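Long-range contacts in putative tryptophan halogenase (Xanthomonas campestris pv. campestris, PDB 6Y1W), which probably binds FAD and, as a flavin-dependent halogenase, is thought to use it to halogenate aromatic substrates: residues 42-47 with 182-187; 142-147 with 481-486; 252-257 with 305-310; 318-323 with 340-345; 327-332 with 364-369. All coordinates share one frame; numbering follows the deposited sequence.

Interaction 1: 42-47 with 182-187; sequences QLQITL and GVQRIE
In the Rossmann-type FAD-binding fold expected of this family, strand 44-49 lies between strand 18-22 and strand 184-195, and its pairing with strand 184-195 begins here, where Thr46 meets Gln184 and Leu47 meets Arg185 in parallel register. Three backbone hydrogen bonds zip the edges together: Gln184 N to Ile45 O (2.9 Å), Leu47 N to Gln184 O (2.9 Å) and Ile186 N to Leu47 O (2.8 Å). Before the pairing starts, a water takes its place, accepting from Ile45 N and donating to Gly182 O. Gly182 suits its position because its positive phi closes the preceding helix in a Schellman motif and turns the chain into the strand.

On the face carrying Leu47, the contact across the segments is apolar. Branched Ile45 and Val183 meet there through their CG2 methyls (4.0 Å), and Leu47 CB lies 4.3 Å from Val183 CG1; helix 25-39 packs on this side, Leu47 touching Trp29 and Val183 touching Ser36. The guanidinium of Arg185 turns instead to Glu49 and Asp51. The other face mixes Gln44, Thr46 and Gln184, with Ile186 beside them. Gln184, its CG anti to the backbone N (chi1 174°), runs side by side with Thr46, pointing the same way. Thr46 has its CG2 anti to the backbone N, and this methyl packs 3.6 Å from Ile186 CD1.

Interaction 2: 142-147 with 481-486; sequences ELRAAQ and RVEATL
Arg144 carries most of this contact, reaching from helix 141-148 to Glu483 on helix 468-486, late in the chain. Its chain leaves with CG anti to the carbonyl carbon and bends at chi2 (-72°) and chi3. The aliphatic part packs first, CG lying 3.8 Å from Val482 CG1, before the guanidinium turns its edge to the carboxylate. The grip is side-on: NE donates to Glu483 OE2 at 2.8 Å and NH2 to Glu483 OE1 at 3.1 Å, both bonds almost straight and both acceptors near the guanidinium plane. Each oxygen is met on its syn side. Over one face of the same group lies Leu486 CD2, 3.4 Å from Arg144 NH2. Arginine suits this place because one side chain offers both an aliphatic stem and a flat multiple donor.

The two helices pack with their short segments crossing at -50°, the segment axes 10.0 Å apart at closest approach. Ala145 follows, small enough for Leu486 CD1 to come 3.7 Å from its backbone N and 4.2 Å from its CB. Gln147, three residues after Arg144, accepts through OE1 from Arg144 NH1, which also bridges to Glu148.

Interaction 3: 252-257 with 305-310; sequences VQTESV and HNLQGR
Glu255 and Arg310 hold the two segments together with a side-on salt bridge. Arg310 NE donates to Glu255 OE2 at 2.9 Å, close to the guanidinium plane, while Arg310 NH2 reaches Glu255 OE1 at 3.0 Å on its syn lone pair; the two flat groups are turned 40° apart. OE2 also accepts from Arg310 N (2.9 Å), which approaches from above the carboxylate plane, on the same face as NE. Two donors thus grip one oxygen, an arrangement that would probably stabilise its negative charge. Glu255 CG lies between the backbone N and carbonyl carbon (chi1 66°), from where the extended chain beyond it carries the carboxylate to Arg310. The backbones pair as well, Glu255 N donating to Arg310 O.

This contact joins the last part of strand 248-254 in the seven-stranded mixed sheet, and the residues after it, to the loop that leaves helix 296-306. A water lies within bonding reach of Thr254 OG1, Glu255 O and Gln308 O, and probably shares its protons among its neighbours; Thr254 OG1 is also bonded to Asn285. Gly309 fits where it is: its phi is positive, and its CA sits 3.7 Å from Val257 CG1, with Glu255 O close by, where a CB would clash. Beyond the polar atoms, methyl groups meet. Leu307 meets Val252 tip to tip, with CD1 3.9 Å from Val252 CG1, and its CD2 lies 4.0 Å from Thr254 CG2.

Interaction 4: 318-323 with 340-345; sequences LRFTPN and SGFLEP
Phe320 and Phe342 lean together at the middle of this contact, ring centroids 4.6 Å apart and planes at 31°, an oblique pairing whose closest approach is doubtful in detail. Phe320 CG lies between the backbone N and the carbonyl carbon (chi1 46°), whereas Phe342 CG is anti to its own N (chi1 175°), and one face of its ring is turned to Phe320 CB. That carbon lies over the face, offset toward the rim, in a CH-pi contact 3.8 Å from the centroid. Phenylalanine offers each side a broad apolar surface; Phe224 and Val288 also touch Phe320.

The backbones join beside the rings as an antiparallel hydrogen-bonded pair between Asn323 and Phe342: Asn323 N donates to Phe342 O at 3.0 Å and Phe342 N to Asn323 O at 3.0 Å. This pair links strand 323-325 to strand 341-342 in a small three-stranded antiparallel sheet. Gly341 suits the neighbouring position, since its CA is 3.3 Å from Asn323 O, where a CB would clash, and its backbone angles would also jam a CB against the preceding carbonyl. Asn323 turns its amide back on its own segment, ND2 donating to Thr321 O at 2.9 Å with that oxygen in the amide plane, while OD1 comes 3.5 Å from Gly341 CA. Pro322, lacking an N-H, offers CA to Phe342 O, and its CB lies 4.4 Å from Leu343 CD2.

Interaction 5: 327-332 with 364-369; sequences RVWEKN and TFPQVI
Trp329 and Ile369 cross obliquely at the centre of an apolar contact that has no hydrogen bond between its two segments. The indole, with CG anti to the backbone N (chi1 -171°), reaches toward the loop 364-369 and meets it through CZ3, CH2 and CZ2 of its six-membered ring. Three residues of that loop face these successive atoms: Thr364 CG2, in the conformer described, stands at the edge, in the ring plane, 3.9 Å from Trp329 CZ3; Pro366 CD approaches Trp329 CH2 obliquely at 4.2 Å; and Ile369 CG2 comes to Trp329 CZ2 at 4.1 Å, also obliquely. A methyl, a proline ring and a branched aliphatic chain suit contact with a broad aromatic group, to which all three present carbon.

Ile369 serves a second surface too. Its CG2 lies 3.7 Å from Lys331 O, and its CD1 reaches Asn332 CB at 3.6 Å. Lys331 O accepts a weak hydrogen bond from Trp329 NE1 at 2.8 Å, which ties the indole nitrogen to its own segment. The Asn332 amide points elsewhere, OD1 to Ile202 N and ND2 to Asp216 O, while CB and CA meet Ile369 CD1.

Strand 329-330 is an outermost strand of the eight-stranded mixed sheet, and the loop runs between helices 350-363 and 371-397. Tyr377 and Ile374 of helix 371-397 pack on Trp329, the former edge-to-face, and Leu217 of strand 217-220 touches Ile369.

How the interactions relate
Interactions 1 and 5 both reach the eight-stranded sheet and touch directly, Leu43 CD1 lying 3.8 Å from Phe365 CZ. Interaction 5 also meets interaction 4, where Ser340 CB is 3.9 Å from Val328 CG1. Interactions 3 and 4 share the seven-stranded sheet through neighbouring strands 248-254 and 316-319, their nearest atoms about 8 Å apart. Interaction 2 lies on the opposite side of the chain's centre from interaction 1, centres 46 Å apart. The side chain of Leu47 lies about 4 Å from Gly24, a predicted FAD-binding residue; between side chains, Phe342 is about 4 Å from Leu338, another, and Ala145 about 10 Å from the predicted active-site Lys89.

Interaction 1: 42-47 with 182-187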
# COMPACT_ATOMS: atom_id res chain seq x y z
N GLN A 42 19.54 17.19 18.70
CA GLN A 42 18.48 17.67 19.57
C GLN A 42 18.23 16.78 20.76
O GLN A 42 17.55 17.21 21.70
CB GLN A 42 17.15 17.78 18.80
CG GLN A 42 17.23 18.69 17.65
CD GLN A 42 15.91 19.01 16.97
OE1 GLN A 42 15.81 20.06 16.35
NE2 GLN A 42 14.92 18.11 17.05
N LEU A 43 18.74 15.56 20.76
CA LEU A 43 18.46 14.61 21.82
C LEU A 43 19.73 14.21 22.53
O LEU A 43 20.80 14.13 21.92
CB LEU A 43 17.79 13.34 21.27
CG LEU A 43 16.49 13.49 20.50
CD1 LEU A 43 16.16 12.10 19.97
CD2 LEU A 43 15.40 13.96 21.42
N GLN A 44 19.61 13.93 23.81
CA GLN A 44 20.66 13.22 24.53
C GLN A 44 20.32 11.74 24.46
O GLN A 44 19.27 11.33 24.94
CB GLN A 44 20.75 13.68 25.99
CG GLN A 44 21.84 12.92 26.78
CD GLN A 44 21.91 13.33 28.23
OE1 GLN A 44 21.18 14.23 28.68
NE2 GLN A 44 22.79 12.67 28.99
N ILE A 45 21.19 10.97 23.82
CA ILE A 45 20.93 9.55 23.59
C ILE A 45 21.96 8.75 24.35
O ILE A 45 23.17 8.91 24.13
CB ILE A 45 20.98 9.20 22.10
CG1 ILE A 45 20.03 10.10 21.33
CG2 ILE A 45 20.63 7.69 21.90
CD1 ILE A 45 20.30 10.18 19.82
N THR A 46 21.48 7.86 25.22
CA THR A 46 22.33 6.99 26.03
C THR A 46 21.97 5.54 25.77
O THR A 46 20.79 5.20 25.77
CB THR A 46 22.13 7.31 27.51
OG1 THR A 46 22.42 8.72 27.72
CG2 THR A 46 22.97 6.39 28.39
N LEU A 47 22.99 4.69 25.58
CA LEU A 47 22.77 3.25 25.42
C LEU A 47 23.49 2.53 26.55
O LEU A 47 24.68 2.78 26.80
CB LEU A 47 23.27 2.74 24.05
CG LEU A 47 22.91 1.28 23.72
CD1 LEU A 47 22.85 1.13 22.21
CD2 LEU A 47 23.92 0.27 24.32
N GLY A 182 27.37 11.25 18.71
CA GLY A 182 27.23 11.69 20.09
C GLY A 182 26.52 10.76 21.06
O GLY A 182 26.25 11.18 22.19
N VAL A 183 26.23 9.51 20.67
CA VAL A 183 25.58 8.58 21.60
C VAL A 183 26.54 8.29 22.74
O VAL A 183 27.74 8.03 22.53
CB VAL A 183 25.18 7.28 20.89
CG1 VAL A 183 24.65 6.24 21.90
CG2 VAL A 183 24.10 7.58 19.85
N GLN A 184 26.03 8.35 23.97
CA GLN A 184 26.80 8.06 25.16
C GLN A 184 26.59 6.59 25.53
O GLN A 184 25.46 6.19 25.81
CB GLN A 184 26.35 8.95 26.32
CG GLN A 184 27.04 8.59 27.64
CD GLN A 184 26.57 9.44 28.82
OE1 GLN A 184 27.17 9.41 29.89
NE2 GLN A 184 25.48 10.20 28.63
N ARG A 185 27.67 5.80 25.54
CA ARG A 185 27.58 4.39 25.90
C ARG A 185 27.93 4.24 27.38
O ARG A 185 28.91 4.82 27.84
CB ARG A 185 28.51 3.54 25.04
CG ARG A 185 28.43 2.06 25.38
CD ARG A 185 29.44 1.29 24.55
NE ARG A 185 29.43 -0.14 24.84
CZ ARG A 185 30.28 -0.77 25.65
NH1 ARG A 185 31.23 -0.09 26.30
NH2 ARG A 185 30.16 -2.08 25.81
N ILE A 186 27.08 3.52 28.12
CA ILE A 186 27.34 3.19 29.52
C ILE A 186 27.38 1.67 29.63
O ILE A 186 26.41 0.99 29.27
CB ILE A 186 26.29 3.79 30.46
CG1 ILE A 186 26.21 5.31 30.31
CG2 ILE A 186 26.57 3.40 31.93
CD1 ILE A 186 25.21 5.97 31.23
N GLU A 187 28.53 1.12 30.05
CA GLU A 187 28.69 -0.32 30.18
C GLU A 187 28.17 -0.74 31.55
O GLU A 187 28.46 -0.07 32.56
CB GLU A 187 30.14 -0.76 30.02
CG GLU A 187 30.34 -2.28 29.81
CD GLU A 187 30.18 -3.11 31.09
OE1 GLU A 187 30.50 -2.59 32.19
OE2 GLU A 187 29.73 -4.28 31.00
O HOH W 1 23.58 12.10 22.74

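Interaction 2: 142-147 with 481-486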
# COMPACT_ATOMS: atom_id res chain seq x y z
N GLU A 142 17.26 -12.84 -10.78
CA GLU A 142 17.88 -13.07 -9.47
C GLU A 142 17.94 -14.55 -9.15
O GLU A 142 18.92 -15.03 -8.56
CB GLU A 142 17.11 -12.32 -8.38
CG GLU A 142 17.39 -10.82 -8.39
CD GLU A 142 16.52 -10.03 -9.38
OE1 GLU A 142 15.79 -10.60 -10.23
OE2 GLU A 142 16.53 -8.78 -9.28
N LEU A 143 16.90 -15.29 -9.53
CA LEU A 143 16.88 -16.72 -9.31
C LEU A 143 18.00 -17.40 -10.09
O LEU A 143 18.73 -18.24 -9.55
CB LEU A 143 15.52 -17.32 -9.70
CG LEU A 143 15.32 -18.79 -9.29
CD1 LEU A 143 13.83 -19.04 -8.91
CD2 LEU A 143 15.75 -19.74 -10.42
N ARG A 144 18.17 -17.02 -11.36
CA ARG A 144 19.25 -17.60 -12.14
C ARG A 144 20.62 -17.22 -11.55
O ARG A 144 21.56 -18.02 -11.60
CB ARG A 144 19.15 -17.15 -13.59
CG ARG A 144 17.97 -17.79 -14.33
CD ARG A 144 18.21 -19.27 -14.61
NE ARG A 144 19.34 -19.38 -15.55
CZ ARG A 144 20.41 -20.16 -15.41
NH1 ARG A 144 20.53 -20.96 -14.36
NH2 ARG A 144 21.37 -20.15 -16.34
N ALA A 145 20.74 -16.02 -10.97
CA ALA A 145 22.00 -15.65 -10.33
C ALA A 145 22.26 -16.50 -9.09
O ALA A 145 23.42 -16.76 -8.72
CB ALA A 145 21.99 -14.16 -9.97
N ALA A 146 21.19 -16.94 -8.42
CA ALA A 146 21.36 -17.88 -7.33
C ALA A 146 21.87 -19.21 -7.85
O ALA A 146 22.77 -19.81 -7.26
CB ALA A 146 20.03 -18.07 -6.57
N GLN A 147 21.31 -19.68 -8.96
CA GLN A 147 21.73 -20.98 -9.49
C GLN A 147 23.17 -20.96 -9.95
O GLN A 147 23.85 -21.99 -9.82
CB GLN A 147 20.84 -21.39 -10.65
CG GLN A 147 19.44 -21.69 -10.13
CD GLN A 147 18.50 -22.14 -11.25
OE1 GLN A 147 18.54 -21.63 -12.37
NE2 GLN A 147 17.61 -23.08 -10.92
N ARG A 481 16.39 -12.56 -22.56
CA ARG A 481 16.85 -11.36 -21.88
C ARG A 481 17.45 -11.70 -20.51
O ARG A 481 18.52 -11.19 -20.16
CB ARG A 481 15.70 -10.37 -21.77
CG ARG A 481 15.31 -9.76 -23.15
CD ARG A 481 14.30 -8.63 -23.02
NE ARG A 481 12.96 -9.13 -22.75
CZ ARG A 481 12.10 -9.55 -23.69
NH1 ARG A 481 12.44 -9.53 -24.97
NH2 ARG A 481 10.91 -9.99 -23.33
N VAL A 482 16.84 -12.64 -19.77
CA VAL A 482 17.45 -13.08 -18.50
C VAL A 482 18.85 -13.65 -18.74
O VAL A 482 19.81 -13.31 -18.04
CB VAL A 482 16.55 -14.13 -17.83
CG1 VAL A 482 17.29 -14.94 -16.70
CG2 VAL A 482 15.28 -13.49 -17.33
N GLU A 483 18.97 -14.57 -19.71
CA GLU A 483 20.26 -15.21 -19.92
C GLU A 483 21.30 -14.22 -20.41
O GLU A 483 22.47 -14.34 -20.05
CB GLU A 483 20.09 -16.40 -20.87
CG GLU A 483 19.35 -17.59 -20.25
CD GLU A 483 19.93 -18.01 -18.92
OE1 GLU A 483 21.11 -18.48 -18.90
OE2 GLU A 483 19.22 -17.89 -17.90
N ALA A 484 20.91 -13.24 -21.23
CA ALA A 484 21.91 -12.29 -21.72
C ALA A 484 22.40 -11.39 -20.59
O ALA A 484 23.57 -10.98 -20.58
CB ALA A 484 21.32 -11.44 -22.84
N THR A 485 21.51 -11.04 -19.68
CA THR A 485 21.89 -10.24 -18.53
C THR A 485 22.76 -11.06 -17.57
O THR A 485 23.79 -10.57 -17.09
CB THR A 485 20.64 -9.70 -17.84
OG1 THR A 485 19.88 -8.93 -18.79
CG2 THR A 485 20.99 -8.77 -16.67
N LEU A 486 22.38 -12.32 -17.35
CA LEU A 486 23.13 -13.18 -16.45
C LEU A 486 24.55 -13.38 -16.95
O LEU A 486 25.50 -13.43 -16.15
CB LEU A 486 22.42 -14.52 -16.34
CG LEU A 486 23.02 -15.62 -15.46
CD1 LEU A 486 22.85 -15.28 -13.96
CD2 LEU A 486 22.35 -16.93 -15.77

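Interaction 3: 252-257 with 305-310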
# COMPACT_ATOMS: atom_id res chain seq x y z
N VAL A 252 26.29 -23.33 14.48
CA VAL A 252 27.73 -23.62 14.43
C VAL A 252 28.31 -23.02 13.16
O VAL A 252 27.69 -23.09 12.09
CB VAL A 252 28.00 -25.15 14.48
CG1 VAL A 252 27.45 -25.85 13.21
CG2 VAL A 252 29.52 -25.43 14.66
N GLN A 253 29.54 -22.50 13.26
CA GLN A 253 30.24 -21.98 12.10
C GLN A 253 31.17 -23.05 11.54
O GLN A 253 31.71 -23.88 12.28
CB GLN A 253 31.02 -20.70 12.45
CG GLN A 253 30.17 -19.61 13.13
CD GLN A 253 28.96 -19.10 12.28
OE1 GLN A 253 29.14 -18.40 11.27
NE2 GLN A 253 27.72 -19.44 12.69
N THR A 254 31.33 -23.06 10.23
CA THR A 254 32.26 -24.00 9.61
C THR A 254 33.18 -23.26 8.67
O THR A 254 32.86 -22.17 8.19
CB THR A 254 31.54 -25.12 8.83
OG1 THR A 254 30.58 -24.54 7.91
CG2 THR A 254 30.84 -26.10 9.78
N GLU A 255 34.32 -23.87 8.35
CA GLU A 255 35.15 -23.23 7.34
C GLU A 255 34.49 -23.31 5.96
O GLU A 255 33.68 -24.20 5.65
CB GLU A 255 36.56 -23.86 7.30
CG GLU A 255 36.55 -25.24 6.86
CD GLU A 255 37.84 -26.00 7.22
OE1 GLU A 255 38.92 -25.39 7.50
OE2 GLU A 255 37.75 -27.24 7.22
N SER A 256 34.83 -22.34 5.11
CA SER A 256 34.40 -22.38 3.72
C SER A 256 35.07 -23.55 3.00
O SER A 256 36.24 -23.87 3.25
CB SER A 256 34.78 -21.07 3.03
OG SER A 256 34.35 -19.96 3.81
N VAL A 257 34.33 -24.18 2.10
CA VAL A 257 34.86 -25.27 1.29
C VAL A 257 34.85 -24.93 -0.18
O VAL A 257 35.11 -25.80 -1.02
CB VAL A 257 34.09 -26.59 1.54
CG1 VAL A 257 34.25 -27.02 2.98
CG2 VAL A 257 32.62 -26.47 1.15
N HIS A 305 25.54 -34.20 10.35
CA HIS A 305 25.51 -34.97 9.12
C HIS A 305 25.49 -34.07 7.89
O HIS A 305 26.05 -34.43 6.85
CB HIS A 305 24.30 -35.91 9.12
CG HIS A 305 24.09 -36.65 7.83
ND1 HIS A 305 24.85 -37.74 7.46
CD2 HIS A 305 23.18 -36.47 6.84
CE1 HIS A 305 24.43 -38.19 6.29
NE2 HIS A 305 23.42 -37.43 5.89
N ASN A 306 24.91 -32.87 8.00
CA ASN A 306 24.79 -32.00 6.86
C ASN A 306 25.91 -30.97 6.74
O ASN A 306 25.96 -30.27 5.72
CB ASN A 306 23.45 -31.24 6.92
CG ASN A 306 22.27 -32.13 6.52
OD1 ASN A 306 21.86 -32.15 5.37
ND2 ASN A 306 21.77 -32.92 7.47
N LEU A 307 26.81 -30.88 7.72
CA LEU A 307 27.88 -29.89 7.67
C LEU A 307 28.89 -30.25 6.60
O LEU A 307 29.09 -31.43 6.27
CB LEU A 307 28.60 -29.77 9.02
CG LEU A 307 27.80 -29.19 10.20
CD1 LEU A 307 28.64 -29.10 11.46
CD2 LEU A 307 27.26 -27.82 9.86
N GLN A 308 29.44 -29.22 5.97
CA GLN A 308 30.62 -29.32 5.12
C GLN A 308 31.72 -28.49 5.74
O GLN A 308 31.48 -27.37 6.21
CB GLN A 308 30.35 -28.80 3.71
CG GLN A 308 29.30 -29.58 2.95
CD GLN A 308 28.83 -28.81 1.74
OE1 GLN A 308 27.75 -28.21 1.75
NE2 GLN A 308 29.67 -28.77 0.70
N GLY A 309 32.92 -29.06 5.77
CA GLY A 309 34.07 -28.39 6.36
C GLY A 309 34.14 -28.59 7.87
O GLY A 309 33.17 -28.95 8.54
N ARG A 310 35.32 -28.30 8.41
CA ARG A 310 35.47 -28.45 9.85
C ARG A 310 34.72 -27.33 10.59
O ARG A 310 34.62 -26.19 10.12
CB ARG A 310 36.95 -28.40 10.24
CG ARG A 310 37.71 -29.65 9.74
CD ARG A 310 39.23 -29.48 9.85
NE ARG A 310 39.71 -28.39 9.00
CZ ARG A 310 40.98 -28.01 8.90
NH1 ARG A 310 41.92 -28.64 9.60
NH2 ARG A 310 41.31 -27.02 8.09
O HOH W 2 31.19 -24.92 5.17

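Interaction 4: 318-323 with 340-345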
# COMPACT_ATOMS: atom_id res chain seq x y z
N LEU A 318 20.05 -22.56 21.43
CA LEU A 318 19.21 -21.38 21.53
C LEU A 318 17.77 -21.82 21.73
O LEU A 318 17.38 -22.89 21.24
CB LEU A 318 19.29 -20.53 20.26
CG LEU A 318 20.66 -20.51 19.57
CD1 LEU A 318 20.62 -19.87 18.18
CD2 LEU A 318 21.65 -19.78 20.47
N ARG A 319 16.99 -21.01 22.45
CA ARG A 319 15.56 -21.23 22.63
C ARG A 319 14.80 -19.99 22.20
O ARG A 319 15.29 -18.86 22.30
CB ARG A 319 15.17 -21.57 24.09
CG ARG A 319 15.55 -22.99 24.53
CD ARG A 319 14.88 -24.04 23.65
NE ARG A 319 13.42 -24.11 23.85
CZ ARG A 319 12.84 -24.86 24.78
NH1 ARG A 319 11.51 -24.86 24.91
NH2 ARG A 319 13.58 -25.60 25.61
N PHE A 320 13.57 -20.19 21.74
CA PHE A 320 12.75 -19.05 21.31
C PHE A 320 11.32 -19.55 21.17
O PHE A 320 11.06 -20.75 21.28
CB PHE A 320 13.25 -18.47 19.98
CG PHE A 320 13.55 -19.51 18.95
CD1 PHE A 320 12.52 -20.15 18.29
CD2 PHE A 320 14.87 -19.85 18.66
CE1 PHE A 320 12.81 -21.11 17.31
CE2 PHE A 320 15.16 -20.81 17.72
CZ PHE A 320 14.12 -21.45 17.06
N THR A 321 10.40 -18.62 20.93
CA THR A 321 9.01 -19.01 20.69
C THR A 321 8.37 -17.96 19.79
O THR A 321 8.66 -16.76 19.96
CB THR A 321 8.20 -19.19 22.00
OG1 THR A 321 6.93 -19.80 21.74
CG2 THR A 321 8.03 -17.87 22.74
N PRO A 322 7.56 -18.38 18.82
CA PRO A 322 6.95 -17.45 17.85
C PRO A 322 5.86 -16.65 18.53
O PRO A 322 4.97 -17.22 19.16
CB PRO A 322 6.36 -18.38 16.78
CG PRO A 322 6.06 -19.68 17.60
CD PRO A 322 7.19 -19.79 18.56
N ASN A 323 5.96 -15.32 18.43
CA ASN A 323 5.07 -14.45 19.20
C ASN A 323 5.15 -13.00 18.72
O ASN A 323 6.10 -12.58 18.05
CB ASN A 323 5.42 -14.50 20.68
CG ASN A 323 6.61 -13.61 21.00
OD1 ASN A 323 6.46 -12.41 21.28
ND2 ASN A 323 7.81 -14.17 20.89
N SER A 340 10.16 -7.27 21.13
CA SER A 340 8.90 -6.95 20.46
C SER A 340 8.22 -8.18 19.88
O SER A 340 7.03 -8.10 19.53
CB SER A 340 9.13 -5.92 19.34
OG SER A 340 9.81 -6.49 18.21
N GLY A 341 8.93 -9.28 19.73
CA GLY A 341 8.38 -10.47 19.10
C GLY A 341 9.48 -11.32 18.49
O GLY A 341 10.65 -10.97 18.49
N PHE A 342 9.06 -12.48 17.97
CA PHE A 342 10.00 -13.38 17.31
C PHE A 342 9.31 -14.22 16.25
O PHE A 342 8.24 -14.79 16.50
CB PHE A 342 10.66 -14.32 18.31
CG PHE A 342 11.55 -15.34 17.65
CD1 PHE A 342 12.83 -15.00 17.31
CD2 PHE A 342 11.07 -16.59 17.32
CE1 PHE A 342 13.65 -15.93 16.69
CE2 PHE A 342 11.89 -17.50 16.69
CZ PHE A 342 13.19 -17.15 16.40
N LEU A 343 9.94 -14.32 15.08
CA LEU A 343 9.65 -15.37 14.11
C LEU A 343 10.96 -16.01 13.70
O LEU A 343 11.98 -15.33 13.59
CB LEU A 343 8.96 -14.81 12.87
CG LEU A 343 7.51 -14.39 13.13
CD1 LEU A 343 6.96 -13.59 11.98
CD2 LEU A 343 6.67 -15.69 13.28
N GLU A 344 10.93 -17.32 13.45
CA GLU A 344 12.15 -18.02 13.04
C GLU A 344 12.72 -17.46 11.73
O GLU A 344 12.01 -16.83 10.93
CB GLU A 344 11.82 -19.51 12.86
CG GLU A 344 10.98 -19.78 11.63
CD GLU A 344 10.31 -21.14 11.71
OE1 GLU A 344 10.96 -22.16 11.34
OE2 GLU A 344 9.17 -21.19 12.20
N PRO A 345 14.05 -17.66 11.49
CA PRO A 345 14.71 -16.95 10.36
C PRO A 345 14.51 -17.57 9.00
O PRO A 345 15.39 -17.46 8.12
CB PRO A 345 16.20 -16.97 10.76
CG PRO A 345 16.34 -18.25 11.53
CD PRO A 345 15.04 -18.32 12.36

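Interaction 5: 327-332 with 364-369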
# COMPACT_ATOMS: atom_id res chain seq x y z
N ARG A 327 1.36 -4.98 22.54
CA ARG A 327 1.60 -3.61 22.12
C ARG A 327 3.11 -3.42 22.11
O ARG A 327 3.78 -3.85 23.05
CB ARG A 327 0.91 -2.62 23.09
CG ARG A 327 -0.60 -2.79 23.08
CD ARG A 327 -1.28 -1.95 24.16
NE ARG A 327 -0.84 -2.26 25.51
CZ ARG A 327 -1.13 -3.38 26.17
NH1 ARG A 327 -1.88 -4.32 25.60
NH2 ARG A 327 -0.67 -3.56 27.41
N VAL A 328 3.64 -2.85 21.04
CA VAL A 328 5.09 -2.66 21.03
C VAL A 328 5.48 -1.31 21.61
O VAL A 328 6.61 -1.17 22.09
CB VAL A 328 5.66 -2.84 19.61
CG1 VAL A 328 5.59 -4.32 19.25
CG2 VAL A 328 4.90 -2.05 18.59
N TRP A 329 4.55 -0.35 21.64
CA TRP A 329 4.77 0.94 22.28
C TRP A 329 3.78 1.01 23.43
O TRP A 329 2.57 0.96 23.21
CB TRP A 329 4.54 2.08 21.30
CG TRP A 329 4.95 3.46 21.82
CD1 TRP A 329 5.11 3.86 23.11
CD2 TRP A 329 5.27 4.58 21.01
NE1 TRP A 329 5.49 5.18 23.17
CE2 TRP A 329 5.59 5.66 21.89
CE3 TRP A 329 5.30 4.80 19.64
CZ2 TRP A 329 5.96 6.90 21.43
CZ3 TRP A 329 5.65 6.08 19.17
CH2 TRP A 329 5.97 7.12 20.08
N GLU A 330 4.31 1.09 24.65
CA GLU A 330 3.47 1.16 25.85
C GLU A 330 4.00 2.31 26.68
O GLU A 330 5.18 2.31 27.03
CB GLU A 330 3.53 -0.17 26.62
CG GLU A 330 2.86 -0.16 27.99
CD GLU A 330 1.39 -0.41 27.89
OE1 GLU A 330 0.88 -0.54 26.75
OE2 GLU A 330 0.75 -0.48 28.95
N LYS A 331 3.13 3.29 26.98
CA LYS A 331 3.55 4.47 27.74
C LYS A 331 4.77 5.09 27.05
O LYS A 331 4.68 5.45 25.88
CB LYS A 331 3.84 4.12 29.20
CG LYS A 331 2.63 3.44 29.92
CD LYS A 331 2.76 3.46 31.45
CE LYS A 331 1.48 2.93 32.12
NZ LYS A 331 0.31 3.45 31.39
N ASN A 332 5.90 5.24 27.75
CA ASN A 332 7.08 5.86 27.14
C ASN A 332 8.17 4.84 26.81
O ASN A 332 9.36 5.16 26.84
CB ASN A 332 7.65 6.98 28.03
CG ASN A 332 8.21 6.46 29.36
OD1 ASN A 332 7.80 5.43 29.88
ND2 ASN A 332 9.17 7.18 29.90
N THR A 364 7.32 8.85 13.37
CA THR A 364 6.32 9.38 14.30
C THR A 364 6.99 9.90 15.56
O THR A 364 6.42 9.86 16.66
CB THR A 364 5.27 8.32 14.65
OG1 THR A 364 4.22 8.92 15.43
CG2 THR A 364 5.91 7.20 15.43
N PHE A 365 8.21 10.45 15.41
CA PHE A 365 9.00 10.72 16.59
C PHE A 365 8.33 11.79 17.45
O PHE A 365 7.89 12.81 16.92
CB PHE A 365 10.46 11.13 16.28
CG PHE A 365 11.34 10.94 17.48
CD1 PHE A 365 11.82 9.67 17.80
CD2 PHE A 365 11.53 11.97 18.39
CE1 PHE A 365 12.55 9.47 18.96
CE2 PHE A 365 12.27 11.76 19.53
CZ PHE A 365 12.76 10.51 19.82
N PRO A 366 8.22 11.58 18.76
CA PRO A 366 7.40 12.49 19.58
C PRO A 366 8.16 13.77 19.90
O PRO A 366 9.34 13.75 20.27
CB PRO A 366 7.15 11.68 20.87
CG PRO A 366 8.39 10.72 20.94
CD PRO A 366 8.59 10.34 19.48
N GLN A 367 7.47 14.90 19.73
CA GLN A 367 7.77 16.06 20.58
C GLN A 367 7.31 15.78 22.01
O GLN A 367 8.05 15.99 22.98
CB GLN A 367 7.08 17.32 20.07
CG GLN A 367 7.42 17.72 18.69
CD GLN A 367 8.64 18.62 18.61
OE1 GLN A 367 9.42 18.77 19.60
NE2 GLN A 367 8.84 19.21 17.43
N VAL A 368 6.05 15.37 22.15
CA VAL A 368 5.50 14.87 23.40
C VAL A 368 4.85 13.54 23.06
O VAL A 368 4.43 13.33 21.92
CB VAL A 368 4.45 15.84 24.04
CG1 VAL A 368 5.07 17.21 24.34
CG2 VAL A 368 3.19 15.95 23.15
N ILE A 369 4.84 12.62 24.02
CA ILE A 369 4.25 11.31 23.79
C ILE A 369 2.75 11.44 23.95
O ILE A 369 2.28 12.04 24.92
CB ILE A 369 4.86 10.26 24.73
CG1 ILE A 369 6.35 10.09 24.39
CG2 ILE A 369 4.16 8.89 24.55
CD1 ILE A 369 7.14 9.38 25.46